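Local atomic coordinates of pngf-ii (Elizabethkingia meningoseptica, PDB entry 4R4X), a protein that probably removes N-linked glycans from glycoproteins by hydrolysing the amide bond between the sugar chain and its asparagine, as a peptide:N-glycosidase of the PNGase F family. Residues E192-N197 with T215-K220; F198-K203 with F211-I216; V408-T413 with G507-Q512. One frame throughout, in Å; residues are numbered along the deposited sequence.

Contact 1 of 3, residues E192-N197 with T215-K220; sequences ENETIN and TIILKK
The flat groups that I196, T215 and I217 touch across this contact are the carbonyls of T215, N197 and T195, each met by a methyl group. I196 CG2 comes 3.4 Å from T215 O, while in return T215 CG2 reaches to 3.3 Å from N197 O. A third methyl, I217 CG2, lies near the carbonyl oxygen of T195 at 3.9 Å. No hydrogen bond joins the two segments: N197 O and T215 N are close, but the angle is poor.

The apolar centre is the meeting of two isoleucines, whose side chains cross at about a right angle. I217 CD1 is the busiest atom, 3.7 Å from I196 CG1, with I196 CD1 and E194 CB also in contact. I217 CG1 stands between the backbone N and the carbonyl carbon (chi1 59°), and CD1 continues from it in an extended chain (chi2 -177°) to the other segment.

Strand 194-196 belongs to a four-stranded antiparallel sheet and 216-220 to a nine-stranded one; their axes pass 7.7 Å apart at 140°. This is side-chain packing between facing sheets, consistent with the beta-sandwich of PNGase F. A G1 bulge at N193 and E194, opposite I360, flanks it. The E194 carboxylate turns to R210 in a salt bridge.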
ATOM      1  N   GLU A 192      10.579  11.016   2.179  1.00 17.68           N
ATOM      2  CA  GLU A 192       9.680  11.806   3.010  1.00 19.59           C
ATOM      3  C   GLU A 192       9.861  13.292   2.712  1.00 18.89           C
ATOM      4  O   GLU A 192      10.962  13.815   2.845  1.00 16.86           O
ATOM      5  CB  GLU A 192       9.949  11.543   4.496  1.00 24.08           C
ATOM      6  CG  GLU A 192       8.967  12.265   5.402  1.00 27.91           C
ATOM      7  CD  GLU A 192       8.947  11.713   6.827  1.00 33.97           C
ATOM      8  OE1 GLU A 192       7.880  11.816   7.483  1.00 37.77           O
ATOM      9  OE2 GLU A 192       9.977  11.157   7.279  1.00 36.72           O
ATOM     10  N   ASN A 193       8.782  13.935   2.268  1.00 18.28           N
ATOM     11  CA  ASN A 193       8.778  15.323   1.863  1.00 18.89           C
ATOM     12  C   ASN A 193      10.003  15.725   1.027  1.00 17.82           C
ATOM     13  O   ASN A 193      10.670  16.685   1.347  1.00 17.85           O
ATOM     14  CB  ASN A 193       8.656  16.216   3.111  1.00 21.25           C
ATOM     15  CG  ASN A 193       7.405  15.892   3.936  1.00 23.53           C
ATOM     16  OD1 ASN A 193       6.333  15.607   3.389  1.00 26.18           O
ATOM     17  ND2 ASN A 193       7.542  15.920   5.250  1.00 25.25           N
ATOM     18  N   GLU A 194      10.258  14.994  -0.050  1.00 17.01           N
ATOM     19  CA  GLU A 194      11.389  15.254  -0.944  1.00 17.56           C
ATOM     20  C   GLU A 194      10.986  16.104  -2.123  1.00 16.23           C
ATOM     21  O   GLU A 194      10.043  15.782  -2.833  1.00 15.31           O
ATOM     22  CB  GLU A 194      11.972  13.963  -1.538  1.00 19.04           C
ATOM     23  CG  GLU A 194      13.014  13.236  -0.725  1.00 21.33           C
ATOM     24  CD  GLU A 194      14.110  14.099  -0.120  1.00 21.96           C
ATOM     25  OE1 GLU A 194      14.336  13.914   1.101  1.00 23.24           O
ATOM     26  OE2 GLU A 194      14.737  14.919  -0.832  1.00 21.80           O
ATOM     27  N   THR A 195      11.763  17.145  -2.370  1.00 15.23           N
ATOM     28  CA  THR A 195      11.577  17.971  -3.556  1.00 14.62           C
ATOM     29  C   THR A 195      11.954  17.261  -4.850  1.00 14.06           C
ATOM     30  O   THR A 195      13.000  16.615  -4.945  1.00 13.66           O
ATOM     31  CB  THR A 195      12.422  19.232  -3.427  1.00 15.04           C
ATOM     32  OG1 THR A 195      11.913  19.988  -2.325  1.00 14.03           O
ATOM     33  CG2 THR A 195      12.385  20.037  -4.700  1.00 14.84           C
ATOM     34  N   ILE A 196      11.090  17.399  -5.837  1.00 13.55           N
ATOM     35  CA  ILE A 196      11.375  17.030  -7.223  1.00 13.54           C
ATOM     36  C   ILE A 196      11.109  18.298  -8.046  1.00 13.91           C
ATOM     37  O   ILE A 196       9.997  18.814  -8.042  1.00 13.87           O
ATOM     38  CB  ILE A 196      10.529  15.842  -7.716  1.00 13.39           C
ATOM     39  CG1 ILE A 196      10.795  14.613  -6.837  1.00 13.20           C
ATOM     40  CG2 ILE A 196      10.899  15.529  -9.172  1.00 13.59           C
ATOM     41  CD1 ILE A 196      10.034  13.349  -7.202  1.00 13.51           C
ATOM     42  N   ASN A 197      12.148  18.824  -8.685  1.00 13.88           N
ATOM     43  CA  ASN A 197      12.115  20.159  -9.316  1.00 14.83           C
ATOM     44  C   ASN A 197      13.106  20.249 -10.482  1.00 14.97           C
ATOM     45  O   ASN A 197      13.628  19.232 -10.936  1.00 15.91           O
ATOM     46  CB  ASN A 197      12.353  21.280  -8.260  1.00 14.60           C
ATOM     47  CG  ASN A 197      13.804  21.352  -7.757  1.00 15.33           C
ATOM     48  OD1 ASN A 197      14.231  22.391  -7.216  1.00 18.15           O
ATOM     49  ND2 ASN A 197      14.556  20.275  -7.906  1.00 14.09           N
ATOM     50  N   THR A 215      14.818  16.358 -11.441  1.00 12.94           N
ATOM     51  CA  THR A 215      13.559  15.700 -11.805  1.00 12.82           C
ATOM     52  C   THR A 215      13.515  14.210 -11.452  1.00 12.33           C
ATOM     53  O   THR A 215      12.451  13.589 -11.499  1.00 11.71           O
ATOM     54  CB  THR A 215      13.262  15.878 -13.296  1.00 13.03           C
ATOM     55  OG1 THR A 215      14.327  15.328 -14.076  1.00 13.67           O
ATOM     56  CG2 THR A 215      13.076  17.338 -13.633  1.00 12.96           C
ATOM     57  N   ILE A 216      14.662  13.652 -11.083  1.00 12.58           N
ATOM     58  CA  ILE A 216      14.779  12.237 -10.697  1.00 13.53           C
ATOM     59  C   ILE A 216      15.484  12.148  -9.349  1.00 13.88           C
ATOM     60  O   ILE A 216      16.571  12.715  -9.184  1.00 13.64           O
ATOM     61  CB  ILE A 216      15.613  11.452 -11.713  1.00 13.79           C
ATOM     62  CG1 ILE A 216      15.072  11.635 -13.140  1.00 13.90           C
ATOM     63  CG2 ILE A 216      15.657   9.978 -11.350  1.00 14.00           C
ATOM     64  CD1 ILE A 216      16.102  11.323 -14.220  1.00 14.25           C
ATOM     65  N   ILE A 217      14.844  11.494  -8.386  1.00 13.74           N
ATOM     66  CA  ILE A 217      15.468  11.179  -7.109  1.00 14.50           C
ATOM     67  C   ILE A 217      15.558   9.654  -6.933  1.00 15.55           C
ATOM     68  O   ILE A 217      14.602   8.917  -7.243  1.00 15.53           O
ATOM     69  CB  ILE A 217      14.747  11.841  -5.907  1.00 14.34           C
ATOM     70  CG1 ILE A 217      13.279  11.417  -5.817  1.00 14.85           C
ATOM     71  CG2 ILE A 217      14.831  13.364  -6.017  1.00 15.43           C
ATOM     72  CD1 ILE A 217      12.515  12.086  -4.694  1.00 14.65           C
ATOM     73  N   LEU A 218      16.676   9.187  -6.385  1.00 15.33           N
ATOM     74  CA  LEU A 218      16.980   7.749  -6.362  1.00 17.13           C
ATOM     75  C   LEU A 218      17.684   7.364  -5.066  1.00 16.84           C
ATOM     76  O   LEU A 218      18.512   8.116  -4.582  1.00 16.65           O
ATOM     77  CB  LEU A 218      17.910   7.427  -7.532  1.00 19.15           C
ATOM     78  CG  LEU A 218      18.090   5.946  -7.852  1.00 21.70           C
ATOM     79  CD1 LEU A 218      16.861   5.444  -8.570  1.00 22.53           C
ATOM     80  CD2 LEU A 218      19.298   5.676  -8.744  1.00 23.01           C
ATOM     81  N   LYS A 219      17.371   6.198  -4.515  1.00 16.26           N
ATOM     82  CA  LYS A 219      18.157   5.675  -3.404  1.00 17.37           C
ATOM     83  C   LYS A 219      18.217   4.160  -3.442  1.00 17.55           C
ATOM     84  O   LYS A 219      17.494   3.510  -4.213  1.00 16.84           O
ATOM     85  CB  LYS A 219      17.628   6.160  -2.055  1.00 17.70           C
ATOM     86  CG  LYS A 219      16.251   5.687  -1.682  1.00 18.64           C
ATOM     87  CD  LYS A 219      15.971   5.762  -0.169  1.00 19.74           C
ATOM     88  CE  LYS A 219      16.289   7.102   0.444  1.00 19.45           C
ATOM     89  NZ  LYS A 219      15.921   7.159   1.884  1.00 19.24           N
ATOM     90  N   LYS A 220      19.100   3.612  -2.618  1.00 18.37           N
ATOM     91  CA  LYS A 220      19.178   2.172  -2.430  1.00 20.17           C
ATOM     92  C   LYS A 220      18.362   1.821  -1.197  1.00 20.33           C
ATOM     93  O   LYS A 220      18.465   2.502  -0.154  1.00 19.31           O
ATOM     94  CB  LYS A 220      20.623   1.713  -2.229  1.00 23.44           C
ATOM     95  CG  LYS A 220      21.512   1.816  -3.448  1.00 27.06           C
ATOM     96  CD  LYS A 220      22.843   1.077  -3.278  1.00 30.97           C
ATOM     97  CE  LYS A 220      23.605   1.574  -2.055  1.00 33.95           C
ATOM     98  NZ  LYS A 220      25.086   1.378  -2.151  1.00 38.79           N
TER

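Contact 2 of 3, residues F198-K203 with F211-I216; sequences FSDASK and FGNGTI
Hydrogen bonds from F198-K203 to F211-I216 converge on N213. S199 N donates to N213 O over 2.8 Å, nearly straight at 168°. The side chain of N213 adds a second bond, ND2 to D200 OD1 at 2.9 Å, with the acceptor close to the amide plane. N213 thus accepts through its backbone and donates through its amide. A weaker CA-H...O contact, F198 CA to N213 O at 3.3 Å, falls on the same carbonyl oxygen.

Amide-to-ring packing comes next. N213 ND2 sits 3.4 Å above the F198 ring plane, over its centre, and the amide is tilted by 63° to the ring. F198 CG is anti to the backbone N (chi1 -175°), which starts the ring out over the asparagine. T215 CG2 lies at the ring edge, near its plane, and the ring also meets that of Y353.

Each segment contains a turn or loop. S199-S202 is a type I beta turn, and S199 OG accepts from A201 N to make an ST turn. Residues 212-215 form the loop of the beta hairpin joining strands 209-211 and 216-222, with a classic bulge at T215 and I216 opposite F211. The loop is fastened internally by T215 OG1 donating to G212 O at 2.8 Å.

Close packing occurs at G214, whose CA lies 3.3 Å from S202 OG. Water contacts complete the set: water 1 bridges S202 O (2.8 Å) and N213 OD1 (2.9 Å), probably donating to each, though other acceptors nearby may compete.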
ATOM      1  N   PHE A 198      13.352  21.458 -10.982  1.00 15.18           N
ATOM      2  CA  PHE A 198      14.273  21.644 -12.070  1.00 15.48           C
ATOM      3  C   PHE A 198      15.157  22.805 -11.683  1.00 16.26           C
ATOM      4  O   PHE A 198      14.693  23.944 -11.646  1.00 16.22           O
ATOM      5  CB  PHE A 198      13.539  21.939 -13.368  1.00 15.68           C
ATOM      6  CG  PHE A 198      14.443  22.032 -14.548  1.00 17.27           C
ATOM      7  CD1 PHE A 198      14.847  20.882 -15.209  1.00 17.47           C
ATOM      8  CD2 PHE A 198      14.956  23.272 -14.970  1.00 18.40           C
ATOM      9  CE1 PHE A 198      15.694  20.950 -16.307  1.00 18.18           C
ATOM     10  CE2 PHE A 198      15.808  23.342 -16.064  1.00 18.62           C
ATOM     11  CZ  PHE A 198      16.188  22.171 -16.728  1.00 18.16           C
ATOM     12  N   SER A 199      16.411  22.510 -11.366  1.00 16.41           N
ATOM     13  CA  SER A 199      17.316  23.528 -10.887  1.00 18.08           C
ATOM     14  C   SER A 199      18.748  23.123 -11.095  1.00 18.97           C
ATOM     15  O   SER A 199      19.129  22.009 -10.748  1.00 18.41           O
ATOM     16  CB  SER A 199      17.055  23.796  -9.400  1.00 18.83           C
ATOM     17  OG  SER A 199      18.066  24.626  -8.867  1.00 20.69           O
ATOM     18  N   ASP A 200      19.552  24.048 -11.631  1.00 20.21           N
ATOM     19  CA  ASP A 200      20.961  23.781 -11.926  1.00 21.61           C
ATOM     20  C   ASP A 200      21.727  23.545 -10.619  1.00 23.54           C
ATOM     21  O   ASP A 200      22.789  22.942 -10.619  1.00 25.20           O
ATOM     22  CB  ASP A 200      21.596  24.940 -12.739  1.00 22.79           C
ATOM     23  CG  ASP A 200      21.192  24.939 -14.225  1.00 23.40           C
ATOM     24  OD1 ASP A 200      20.371  24.099 -14.645  1.00 23.18           O
ATOM     25  OD2 ASP A 200      21.696  25.799 -14.999  1.00 23.35           O
ATOM     26  N   ALA A 201      21.174  24.032  -9.512  1.00 25.05           N
ATOM     27  CA  ALA A 201      21.749  23.847  -8.186  1.00 25.40           C
ATOM     28  C   ALA A 201      21.485  22.468  -7.565  1.00 26.52           C
ATOM     29  O   ALA A 201      22.184  22.084  -6.635  1.00 24.79           O
ATOM     30  CB  ALA A 201      21.212  24.927  -7.258  1.00 26.78           C
ATOM     31  N   SER A 202      20.471  21.741  -8.049  1.00 24.46           N
ATOM     32  CA  SER A 202      20.158  20.415  -7.518  1.00 25.21           C
ATOM     33  C   SER A 202      21.381  19.508  -7.546  1.00 25.41           C
ATOM     34  O   SER A 202      22.075  19.432  -8.547  1.00 25.69           O
ATOM     35  CB  SER A 202      19.036  19.738  -8.316  1.00 23.93           C
ATOM     36  OG  SER A 202      18.844  18.397  -7.869  1.00 24.23           O
ATOM     37  N   LYS A 203      21.648  18.824  -6.441  1.00 25.88           N
ATOM     38  CA  LYS A 203      22.730  17.840  -6.433  1.00 26.27           C
ATOM     39  C   LYS A 203      22.453  16.695  -5.474  1.00 22.33           C
ATOM     40  O   LYS A 203      21.628  16.806  -4.573  1.00 20.34           O
ATOM     41  CB  LYS A 203      24.084  18.501  -6.135  1.00 30.84           C
ATOM     42  CG  LYS A 203      24.057  19.550  -5.040  1.00 36.67           C
ATOM     43  CD  LYS A 203      25.290  20.453  -5.087  1.00 41.59           C
ATOM     44  CE  LYS A 203      26.557  19.744  -4.606  1.00 44.92           C
ATOM     45  NZ  LYS A 203      26.478  19.341  -3.170  1.00 46.89           N
ATOM     46  N   PHE A 211      19.169  13.214 -10.318  1.00 14.96           N
ATOM     47  CA  PHE A 211      19.579  13.301 -11.713  1.00 15.00           C
ATOM     48  C   PHE A 211      18.553  14.154 -12.455  1.00 14.80           C
ATOM     49  O   PHE A 211      17.543  14.571 -11.875  1.00 13.95           O
ATOM     50  CB  PHE A 211      19.652  11.909 -12.339  1.00 15.55           C
ATOM     51  CG  PHE A 211      20.561  10.948 -11.617  1.00 15.69           C
ATOM     52  CD1 PHE A 211      21.930  10.886 -11.922  1.00 15.99           C
ATOM     53  CD2 PHE A 211      20.063  10.121 -10.623  1.00 16.01           C
ATOM     54  CE1 PHE A 211      22.754   9.994 -11.254  1.00 16.28           C
ATOM     55  CE2 PHE A 211      20.878   9.239  -9.956  1.00 16.73           C
ATOM     56  CZ  PHE A 211      22.229   9.181 -10.260  1.00 16.93           C
ATOM     57  N   GLY A 212      18.816  14.441 -13.728  1.00 14.91           N
ATOM     58  CA  GLY A 212      17.880  15.191 -14.554  1.00 14.90           C
ATOM     59  C   GLY A 212      17.616  16.581 -14.001  1.00 14.87           C
ATOM     60  O   GLY A 212      16.494  17.083 -14.078  1.00 13.90           O
ATOM     61  N   ASN A 213      18.654  17.188 -13.425  1.00 15.21           N
ATOM     62  CA  ASN A 213      18.575  18.541 -12.904  1.00 15.95           C
ATOM     63  C   ASN A 213      17.520  18.673 -11.800  1.00 16.21           C
ATOM     64  O   ASN A 213      16.947  19.738 -11.624  1.00 18.45           O
ATOM     65  CB  ASN A 213      18.285  19.512 -14.058  1.00 17.42           C
ATOM     66  CG  ASN A 213      19.141  20.764 -14.010  1.00 18.32           C
ATOM     67  OD1 ASN A 213      20.337  20.688 -13.798  1.00 17.53           O
ATOM     68  ND2 ASN A 213      18.527  21.924 -14.224  1.00 19.09           N
ATOM     69  N   GLY A 214      17.289  17.582 -11.063  1.00 15.18           N
ATOM     70  CA  GLY A 214      16.356  17.532  -9.937  1.00 15.16           C
ATOM     71  C   GLY A 214      15.054  16.756 -10.199  1.00 13.69           C
ATOM     72  O   GLY A 214      14.264  16.544  -9.279  1.00 13.57           O
ATOM     73  N   THR A 215      14.818  16.358 -11.441  1.00 12.94           N
ATOM     74  CA  THR A 215      13.559  15.700 -11.805  1.00 12.82           C
ATOM     75  C   THR A 215      13.515  14.210 -11.452  1.00 12.33           C
ATOM     76  O   THR A 215      12.451  13.589 -11.499  1.00 11.71           O
ATOM     77  CB  THR A 215      13.262  15.878 -13.296  1.00 13.03           C
ATOM     78  OG1 THR A 215      14.327  15.328 -14.076  1.00 13.67           O
ATOM     79  CG2 THR A 215      13.076  17.338 -13.633  1.00 12.96           C
ATOM     80  N   ILE A 216      14.662  13.652 -11.083  1.00 12.58           N
ATOM     81  CA  ILE A 216      14.779  12.237 -10.697  1.00 13.53           C
ATOM     82  C   ILE A 216      15.484  12.148  -9.349  1.00 13.88           C
ATOM     83  O   ILE A 216      16.571  12.715  -9.184  1.00 13.64           O
ATOM     84  CB  ILE A 216      15.613  11.452 -11.713  1.00 13.79           C
ATOM     85  CG1 ILE A 216      15.072  11.635 -13.140  1.00 13.90           C
ATOM     86  CG2 ILE A 216      15.657   9.978 -11.350  1.00 14.00           C
ATOM     87  CD1 ILE A 216      16.102  11.323 -14.220  1.00 14.25           C
TER
HETATM   88  O   HOH W   1      21.535  19.906 -11.251  1.00 32.25           O

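Contact 3 of 3, residues V408-T413 with G507-Q512; sequences VDFILT and GKHTIQ
F410 and H509 mark the dense side of this antiparallel pairing. Six backbone hydrogen bonds link V408 with I511, F410 with H509 and L412 with G507, each pair giving and receiving one. The shortest runs from G507 N to L412 O, 2.7 Å, and the straightest from L412 N to G507 O, at 172°. On the face carrying V408, F410, L412, H509 and I511, the side chains of the last four pack together. F410 CG stands between its backbone N and carbonyl carbon (chi1 54°), and its ring passes over the neighbouring strand: H509 O lies 3.8 Å above one ring face, toward the rim, and I511 CG1 meets the edge in plane. F410 CZ touches H509 CB at 3.6 Å, F410 CE1 approaches I511 CD1 at 3.7 Å, and L412 CD1 reaches H509 CD2 at 3.7 Å, those two side chains crossing at about a right angle.

The opposite face, with D409, I411, K508 and T510, is looser and more open to solvent. Here K508 stands out from the sheet on a bent chain, its CE 3.5 Å from I411 CG1. Its salt bridge with D409 is long, NZ to OD2 4.0 Å. D409 OD1 lies 2.7 Å from H509 O, two acceptors that are not hydrogen-bonded, a closeness that may be somewhat unfavourable.

The H509 imidazole is fixed from outside, NE2 donating to N505 O and ND1 bonding to D447. Strand 406-412 is an outer strand of its four-stranded sheet, and 507-514 lies between it and strand 442-446. Below the buried face, F410 and L412 pack on strands 378-384 and 527-537 of the nine-stranded sheet, forming a two-layer beta-sandwich.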
ATOM      1  N   VAL A 408      11.370  -6.412 -29.638  1.00 17.48           N
ATOM      2  CA  VAL A 408      12.375  -6.942 -28.725  0.50 17.40           C
ATOM      3  C   VAL A 408      12.458  -8.472 -28.871  1.00 17.82           C
ATOM      4  O   VAL A 408      11.422  -9.135 -28.958  1.00 17.01           O
ATOM      5  CB  VAL A 408      11.997  -6.590 -27.266  0.50 16.57           C
ATOM      6  CG1 VAL A 408      13.142  -6.858 -26.306  0.50 16.12           C
ATOM      7  CG2 VAL A 408      11.557  -5.135 -27.169  0.50 16.79           C
ATOM      8  N   ASP A 409      13.674  -9.007 -28.862  1.00 19.35           N
ATOM      9  CA  ASP A 409      13.962 -10.435 -28.903  1.00 21.72           C
ATOM     10  C   ASP A 409      14.532 -10.759 -27.514  1.00 20.39           C
ATOM     11  O   ASP A 409      15.299  -9.971 -26.980  1.00 19.36           O
ATOM     12  CB  ASP A 409      15.018 -10.702 -30.012  1.00 26.51           C
ATOM     13  CG  ASP A 409      15.308 -12.182 -30.245  1.00 34.76           C
ATOM     14  OD1 ASP A 409      14.396 -13.017 -30.076  1.00 42.27           O
ATOM     15  OD2 ASP A 409      16.457 -12.525 -30.650  1.00 42.48           O
ATOM     16  N   PHE A 410      14.165 -11.911 -26.952  1.00 18.84           N
ATOM     17  CA  PHE A 410      14.695 -12.384 -25.667  1.00 18.52           C
ATOM     18  C   PHE A 410      14.723 -13.918 -25.649  1.00 18.67           C
ATOM     19  O   PHE A 410      14.055 -14.585 -26.455  1.00 17.53           O
ATOM     20  CB  PHE A 410      13.848 -11.867 -24.497  1.00 18.60           C
ATOM     21  CG  PHE A 410      12.391 -12.193 -24.617  1.00 17.60           C
ATOM     22  CD1 PHE A 410      11.540 -11.352 -25.319  1.00 17.99           C
ATOM     23  CD2 PHE A 410      11.871 -13.351 -24.057  1.00 17.54           C
ATOM     24  CE1 PHE A 410      10.207 -11.647 -25.448  1.00 16.77           C
ATOM     25  CE2 PHE A 410      10.538 -13.655 -24.197  1.00 17.58           C
ATOM     26  CZ  PHE A 410       9.706 -12.799 -24.895  1.00 17.54           C
ATOM     27  N   ILE A 411      15.473 -14.468 -24.713  1.00 18.53           N
ATOM     28  CA  ILE A 411      15.658 -15.918 -24.629  1.00 19.40           C
ATOM     29  C   ILE A 411      15.156 -16.439 -23.311  1.00 17.97           C
ATOM     30  O   ILE A 411      15.552 -15.950 -22.252  1.00 18.20           O
ATOM     31  CB  ILE A 411      17.148 -16.283 -24.778  1.00 21.19           C
ATOM     32  CG1 ILE A 411      17.670 -15.806 -26.132  1.00 23.43           C
ATOM     33  CG2 ILE A 411      17.342 -17.790 -24.653  1.00 22.13           C
ATOM     34  CD1 ILE A 411      19.186 -15.715 -26.215  1.00 24.75           C
ATOM     35  N   LEU A 412      14.259 -17.417 -23.355  1.00 17.16           N
ATOM     36  CA  LEU A 412      13.809 -18.084 -22.135  1.00 16.76           C
ATOM     37  C   LEU A 412      14.596 -19.373 -21.971  1.00 17.78           C
ATOM     38  O   LEU A 412      14.726 -20.133 -22.935  1.00 16.29           O
ATOM     39  CB  LEU A 412      12.324 -18.429 -22.217  1.00 16.91           C
ATOM     40  CG  LEU A 412      11.382 -17.239 -22.332  1.00 16.93           C
ATOM     41  CD1 LEU A 412       9.987 -17.778 -22.521  1.00 17.44           C
ATOM     42  CD2 LEU A 412      11.489 -16.333 -21.107  1.00 16.76           C
ATOM     43  N   THR A 413      15.099 -19.631 -20.759  1.00 18.78           N
ATOM     44  CA  THR A 413      15.849 -20.867 -20.519  1.00 19.86           C
ATOM     45  C   THR A 413      14.962 -22.006 -20.027  1.00 20.00           C
ATOM     46  O   THR A 413      15.366 -23.151 -19.987  1.00 18.87           O
ATOM     47  CB  THR A 413      17.024 -20.635 -19.554  1.00 20.30           C
ATOM     48  OG1 THR A 413      16.546 -20.161 -18.299  1.00 21.20           O
ATOM     49  CG2 THR A 413      17.994 -19.634 -20.139  1.00 20.61           C
ATOM     50  N   GLY A 507      13.482 -21.021 -25.200  1.00 17.96           N
ATOM     51  CA  GLY A 507      14.052 -20.629 -26.485  1.00 18.35           C
ATOM     52  C   GLY A 507      13.758 -19.179 -26.801  1.00 19.10           C
ATOM     53  O   GLY A 507      13.358 -18.412 -25.925  1.00 18.38           O
ATOM     54  N   LYS A 508      13.965 -18.812 -28.055  1.00 19.11           N
ATOM     55  CA  LYS A 508      13.928 -17.427 -28.459  1.00 20.87           C
ATOM     56  C   LYS A 508      12.502 -16.996 -28.723  1.00 18.92           C
ATOM     57  O   LYS A 508      11.729 -17.749 -29.289  1.00 16.35           O
ATOM     58  CB  LYS A 508      14.746 -17.225 -29.737  1.00 24.90           C
ATOM     59  CG  LYS A 508      16.242 -17.189 -29.487  1.00 28.82           C
ATOM     60  CD  LYS A 508      16.979 -16.165 -30.364  1.00 32.70           C
ATOM     61  CE  LYS A 508      18.148 -15.542 -29.602  1.00 34.51           C
ATOM     62  NZ  LYS A 508      19.329 -15.268 -30.456  1.00 37.64           N
ATOM     63  N   HIS A 509      12.180 -15.762 -28.342  1.00 17.23           N
ATOM     64  CA  HIS A 509      10.878 -15.185 -28.618  1.00 16.71           C
ATOM     65  C   HIS A 509      11.037 -13.722 -28.957  1.00 16.30           C
ATOM     66  O   HIS A 509      12.058 -13.106 -28.651  1.00 16.69           O
ATOM     67  CB  HIS A 509       9.952 -15.349 -27.407  1.00 17.04           C
ATOM     68  CG  HIS A 509       9.583 -16.769 -27.123  1.00 18.02           C
ATOM     69  ND1 HIS A 509       8.563 -17.424 -27.787  1.00 19.54           N
ATOM     70  CD2 HIS A 509      10.101 -17.664 -26.253  1.00 18.27           C
ATOM     71  CE1 HIS A 509       8.479 -18.664 -27.348  1.00 19.35           C
ATOM     72  NE2 HIS A 509       9.405 -18.838 -26.421  1.00 20.04           N
ATOM     73  N   THR A 510      10.039 -13.168 -29.622  1.00 15.58           N
ATOM     74  CA  THR A 510       9.976 -11.738 -29.895  0.50 14.38           C
ATOM     75  C   THR A 510       8.644 -11.155 -29.451  1.00 15.02           C
ATOM     76  O   THR A 510       7.583 -11.799 -29.560  1.00 14.12           O
ATOM     77  CB  THR A 510      10.137 -11.432 -31.389  0.50 14.09           C
ATOM     78  OG1 THR A 510       9.025 -11.987 -32.112  0.50 13.82           O
ATOM     79  CG2 THR A 510      11.473 -11.955 -31.908  0.50 13.60           C
ATOM     80  N   ILE A 511       8.676  -9.957 -28.906  1.00 14.99           N
ATOM     81  CA  ILE A 511       7.434  -9.256 -28.641  1.00 15.83           C
ATOM     82  C   ILE A 511       7.538  -7.951 -29.403  1.00 15.42           C
ATOM     83  O   ILE A 511       8.623  -7.369 -29.504  1.00 16.20           O
ATOM     84  CB  ILE A 511       7.181  -9.048 -27.147  1.00 16.96           C
ATOM     85  CG1 ILE A 511       6.763 -10.365 -26.499  1.00 17.85           C
ATOM     86  CG2 ILE A 511       6.066  -8.021 -26.933  1.00 17.47           C
ATOM     87  CD1 ILE A 511       6.759 -10.367 -24.966  1.00 18.60           C
ATOM     88  N   GLN A 512       6.420  -7.509 -29.962  1.00 15.23           N
ATOM     89  CA  GLN A 512       6.388  -6.271 -30.718  1.00 14.54           C
ATOM     90  C   GLN A 512       5.152  -5.434 -30.395  1.00 14.52           C
ATOM     91  O   GLN A 512       4.076  -5.979 -30.206  1.00 14.45           O
ATOM     92  CB  GLN A 512       6.436  -6.570 -32.201  1.00 15.20           C
ATOM     93  CG  GLN A 512       6.441  -5.310 -33.056  1.00 16.03           C
ATOM     94  CD  GLN A 512       6.577  -5.620 -34.524  1.00 16.95           C
ATOM     95  OE1 GLN A 512       7.253  -4.898 -35.270  1.00 18.14           O
ATOM     96  NE2 GLN A 512       5.945  -6.686 -34.944  1.00 16.12           N
TER

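Strand 186-196 leads into contact 1, whose partner begins at T215, so the contact closes the loop 198-214. Contact 2 lies mostly within that loop and overlaps contact 1 at T215 and I216; its own segments close the shorter stretch 204-210. The two also touch directly, with a probable hydrogen bond from N197 N to G214 O, and their centres are 10 Å apart. Together they tie one end of the four-stranded sheet to the hairpin at the edge of the nine-stranded sheet. Contact 3 follows in series, without crossing either. It brings together segments with 93 residues between them in the C-terminal PNGase F region, its centre about 34 Å from that of contact 1.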